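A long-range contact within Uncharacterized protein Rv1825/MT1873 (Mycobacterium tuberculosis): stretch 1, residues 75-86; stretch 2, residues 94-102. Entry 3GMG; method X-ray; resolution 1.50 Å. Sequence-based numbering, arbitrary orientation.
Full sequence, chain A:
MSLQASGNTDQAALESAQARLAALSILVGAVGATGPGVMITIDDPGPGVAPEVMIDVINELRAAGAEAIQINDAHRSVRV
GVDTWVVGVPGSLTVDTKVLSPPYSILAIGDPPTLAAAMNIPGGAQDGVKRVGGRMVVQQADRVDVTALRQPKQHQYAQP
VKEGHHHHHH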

# COMPACT_ATOMS: atom_id res chain seq x y z
N HIS A 75 19.10 -2.58 -17.03
CA HIS A 75 18.87 -4.00 -17.26
C HIS A 75 17.57 -4.55 -16.73
O HIS A 75 17.13 -5.60 -17.19
CB HIS A 75 20.00 -4.81 -16.61
CG HIS A 75 21.37 -4.36 -17.01
ND1 HIS A 75 21.84 -4.47 -18.30
CD2 HIS A 75 22.36 -3.79 -16.29
CE1 HIS A 75 23.08 -3.99 -18.35
NE2 HIS A 75 23.41 -3.57 -17.14
N ARG A 76 16.97 -3.90 -15.73
CA ARG A 76 15.83 -4.47 -15.02
C ARG A 76 14.67 -3.49 -14.91
O ARG A 76 14.87 -2.29 -15.03
CB ARG A 76 16.25 -4.93 -13.63
CG ARG A 76 17.23 -6.13 -13.68
CD ARG A 76 17.97 -6.31 -12.38
NE ARG A 76 18.81 -5.15 -12.06
CZ ARG A 76 20.04 -4.93 -12.53
NH1 ARG A 76 20.69 -3.83 -12.16
NH2 ARG A 76 20.65 -5.79 -13.36
N SER A 77 13.48 -4.03 -14.69
CA SER A 77 12.25 -3.23 -14.57
C SER A 77 11.40 -3.72 -13.40
O SER A 77 11.33 -4.92 -13.14
CB SER A 77 11.43 -3.28 -15.86
OG SER A 77 12.21 -2.87 -16.96
N VAL A 78 10.74 -2.79 -12.71
CA VAL A 78 9.84 -3.13 -11.61
C VAL A 78 8.54 -2.36 -11.79
O VAL A 78 8.55 -1.15 -11.94
CB VAL A 78 10.45 -2.78 -10.25
CG1 VAL A 78 9.50 -3.20 -9.12
CG2 VAL A 78 11.81 -3.47 -10.07
N ARG A 79 7.43 -3.08 -11.79
CA ARG A 79 6.10 -2.48 -11.78
C ARG A 79 5.77 -2.11 -10.35
O ARG A 79 5.74 -2.96 -9.47
CB ARG A 79 5.07 -3.49 -12.30
CG ARG A 79 3.64 -2.96 -12.31
CD ARG A 79 3.47 -1.77 -13.26
NE ARG A 79 2.06 -1.43 -13.47
CZ ARG A 79 1.23 -2.05 -14.29
NH1 ARG A 79 -0.05 -1.67 -14.35
NH2 ARG A 79 1.65 -3.08 -15.03
N VAL A 80 5.53 -0.83 -10.12
CA VAL A 80 5.22 -0.36 -8.77
C VAL A 80 3.80 -0.74 -8.40
O VAL A 80 2.89 -0.68 -9.22
CB VAL A 80 5.41 1.17 -8.65
CG1 VAL A 80 4.97 1.68 -7.29
CG2 VAL A 80 6.86 1.53 -8.89
N GLY A 81 3.64 -1.14 -7.14
CA GLY A 81 2.31 -1.35 -6.57
C GLY A 81 2.23 -0.77 -5.17
O GLY A 81 3.19 -0.20 -4.65
N VAL A 82 1.07 -0.96 -4.55
CA VAL A 82 0.76 -0.30 -3.29
C VAL A 82 1.72 -0.70 -2.17
O VAL A 82 2.07 0.13 -1.33
CB VAL A 82 -0.72 -0.55 -2.88
CG1 VAL A 82 -0.97 -2.05 -2.67
CG2 VAL A 82 -1.07 0.26 -1.64
N ASP A 83 2.21 -1.94 -2.20
CA ASP A 83 3.14 -2.44 -1.20
C ASP A 83 4.59 -2.44 -1.64
O ASP A 83 5.44 -3.04 -0.99
CB ASP A 83 2.73 -3.85 -0.72
CG ASP A 83 2.76 -4.91 -1.83
OD1 ASP A 83 2.71 -4.59 -3.03
OD2 ASP A 83 2.81 -6.12 -1.49
N THR A 84 4.90 -1.74 -2.74
CA THR A 84 6.28 -1.64 -3.19
C THR A 84 7.15 -1.02 -2.12
O THR A 84 6.76 -0.04 -1.49
CB THR A 84 6.38 -0.82 -4.49
OG1 THR A 84 5.91 -1.63 -5.58
CG2 THR A 84 7.82 -0.39 -4.76
N TRP A 85 8.32 -1.61 -1.91
CA TRP A 85 9.29 -1.12 -0.94
C TRP A 85 10.62 -0.88 -1.62
O TRP A 85 10.91 -1.51 -2.64
CB TRP A 85 9.47 -2.11 0.23
CG TRP A 85 9.67 -3.57 -0.16
CD1 TRP A 85 8.70 -4.55 -0.18
CD2 TRP A 85 10.89 -4.22 -0.57
NE1 TRP A 85 9.24 -5.75 -0.58
CE2 TRP A 85 10.58 -5.57 -0.83
CE3 TRP A 85 12.21 -3.78 -0.74
CZ2 TRP A 85 11.54 -6.50 -1.26
CZ3 TRP A 85 13.17 -4.70 -1.18
CH2 TRP A 85 12.83 -6.04 -1.42
N VAL A 86 11.39 0.04 -1.07
CA VAL A 86 12.74 0.32 -1.56
C VAL A 86 13.71 0.28 -0.38
O VAL A 86 13.51 0.97 0.62
CB VAL A 86 12.83 1.70 -2.23
CG1 VAL A 86 14.20 1.90 -2.87
CG2 VAL A 86 11.70 1.88 -3.26
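Stretch 2 94-102: TVDTKVLSP

The most unusual feature of this contact is a single carboxylate, that of Asp-96, which gathers the turn region of stretch 1 around itself from a tight hairpin bend. Asp-96 occupies the second position of a type I' turn from Val-95 to Lys-98, with phi/psi of 46°/51°, and Thr-97 follows at 80°/-10°; both have the positive phi that this turn demands. Although the CA-to-CB bond of Asp-96 points away from stretch 1, chi1 in the m well (-65°) brings the carboxylate back to it. There OD2 accepts a hydrogen bond from Thr-84 OG1 at 2.6 Å, and OD1 accepts one from Trp-85 N at 2.9 Å, with a nearly straight angle of 163°. A two-oxygen acceptor suits this place because a hydroxyl and a backbone amide are offered side by side.

The receiving site is itself ordered by a turn. Gly-81 to Thr-84 form a type I beta turn, closed by Thr-84 N to Gly-81 O at 3.0 Å. Thr-84 OG1 accepts a hydrogen bond from Gly-81 N at 2.8 Å while donating to Asp-96, so this one hydroxyl ties the turn together and links it to stretch 2. A water extends the network, donating to Asp-96 OD2 and to Arg-79 O, at 2.7 Å each.

Beyond the turn, the two chains run antiparallel. Val-86 and Val-95 form a non-hydrogen-bonded bridge pair with their CA atoms 4.6 Å apart. Asp-96 N donates to Trp-85 O at 3.3 Å, and two CA-H...O contacts, Val-95 CA to Trp-85 O and Val-86 CA to Thr-94 O, each 3.4 Å, complete the backbone match. The side chains of the pair lie on the same face of the sheet, with Val-86 CG1 4.1 Å from Val-95 CG2. Beta-branched valine suits such extended backbone and fills the buried space compactly. Val-95 also meets Val-78, CG1 to CG1 at 3.9 Å, and Thr-84, whose CG2 lies 3.8 Å from Val-95 CG1.

Trp-85 spreads its indole along the bend: CZ3 is 3.7 Å from Thr-94 CG2, and CZ2 is 3.9 Å from Thr-97 CG2. Asp-96 OD1 lies over one face of the ring, 3.7 Å from Trp-85 CD1.

After the bend, stretch 2 passes the earlier part of stretch 1, where long side chains reach the backbone opposite. Lys-98 points toward stretch 1, and its extended chain carries NZ to Ser-77 O, a hydrogen bond of 2.7 Å; a water accepts from both Lys-98 NZ and Ser-77 N, at 3.1 Å each. The aliphatic part of the lysine is useful too, for Val-78 CG2 packs 3.6 Å from Lys-98 CB. In the other direction, Arg-76 NE makes a short but weak hydrogen bond to Val-99 O, 2.5 Å at an angle of 121°, while Arg-76 CB rests 3.8 Å from Leu-100 CD2.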

# COMPACT_ATOMS: atom_id res chain seq x y z
N THR A 94 17.34 -1.81 -3.90
CA THR A 94 16.52 -2.99 -4.11
C THR A 94 15.06 -2.56 -4.05
O THR A 94 14.58 -2.10 -3.01
CB THR A 94 16.82 -4.11 -3.07
OG1 THR A 94 18.21 -4.42 -3.11
CG2 THR A 94 16.02 -5.37 -3.37
N VAL A 95 14.37 -2.70 -5.17
CA VAL A 95 12.95 -2.38 -5.27
C VAL A 95 12.18 -3.68 -5.52
O VAL A 95 12.36 -4.33 -6.55
CB VAL A 95 12.67 -1.39 -6.43
CG1 VAL A 95 11.22 -0.94 -6.40
CG2 VAL A 95 13.61 -0.17 -6.35
N ASP A 96 11.37 -4.10 -4.55
CA ASP A 96 10.62 -5.36 -4.65
C ASP A 96 11.49 -6.54 -5.12
O ASP A 96 11.17 -7.25 -6.06
CB ASP A 96 9.39 -5.16 -5.55
CG ASP A 96 8.39 -4.18 -4.97
OD1 ASP A 96 8.52 -3.83 -3.78
OD2 ASP A 96 7.48 -3.76 -5.71
N THR A 97 12.63 -6.70 -4.44
CA THR A 97 13.62 -7.77 -4.68
C THR A 97 14.55 -7.55 -5.86
O THR A 97 15.52 -8.29 -6.02
CB THR A 97 13.00 -9.20 -4.82
OG1 THR A 97 12.52 -9.41 -6.16
CG2 THR A 97 11.89 -9.45 -3.80
N LYS A 98 14.28 -6.54 -6.70
CA LYS A 98 15.16 -6.27 -7.83
C LYS A 98 16.18 -5.20 -7.49
O LYS A 98 15.83 -4.09 -7.09
CB LYS A 98 14.35 -5.86 -9.06
CG LYS A 98 13.40 -6.95 -9.50
CD LYS A 98 13.05 -6.81 -10.95
CE LYS A 98 12.09 -7.89 -11.38
NZ LYS A 98 11.45 -7.53 -12.66
N VAL A 99 17.46 -5.55 -7.66
CA VAL A 99 18.55 -4.64 -7.38
C VAL A 99 18.80 -3.78 -8.61
O VAL A 99 19.06 -4.30 -9.71
CB VAL A 99 19.83 -5.38 -6.94
CG1 VAL A 99 20.93 -4.38 -6.63
CG2 VAL A 99 19.54 -6.31 -5.74
N LEU A 100 18.70 -2.47 -8.42
CA LEU A 100 18.84 -1.48 -9.48
C LEU A 100 20.03 -0.58 -9.20
O LEU A 100 20.32 -0.26 -8.03
CB LEU A 100 17.58 -0.61 -9.56
CG LEU A 100 16.24 -1.31 -9.76
CD1 LEU A 100 15.14 -0.26 -9.96
CD2 LEU A 100 16.26 -2.26 -10.95
N SER A 101 20.70 -0.15 -10.25
CA SER A 101 21.81 0.79 -10.16
C SER A 101 21.63 1.94 -11.14
O SER A 101 21.03 1.75 -12.20
CB SER A 101 23.13 0.07 -10.43
OG SER A 101 23.32 -0.90 -9.43
N PRO A 102 22.14 3.13 -10.80
CA PRO A 102 21.86 4.28 -11.67
C PRO A 102 22.63 4.23 -13.00
O PRO A 102 23.67 3.54 -13.09
CB PRO A 102 22.28 5.48 -10.83
CG PRO A 102 23.30 4.91 -9.88
CD PRO A 102 22.91 3.50 -9.60
O HOH W 1 13.71 -7.15 -14.79
O HOH W 2 6.38 -5.02 -7.83
O HOH W 3 6.44 -5.69 -2.82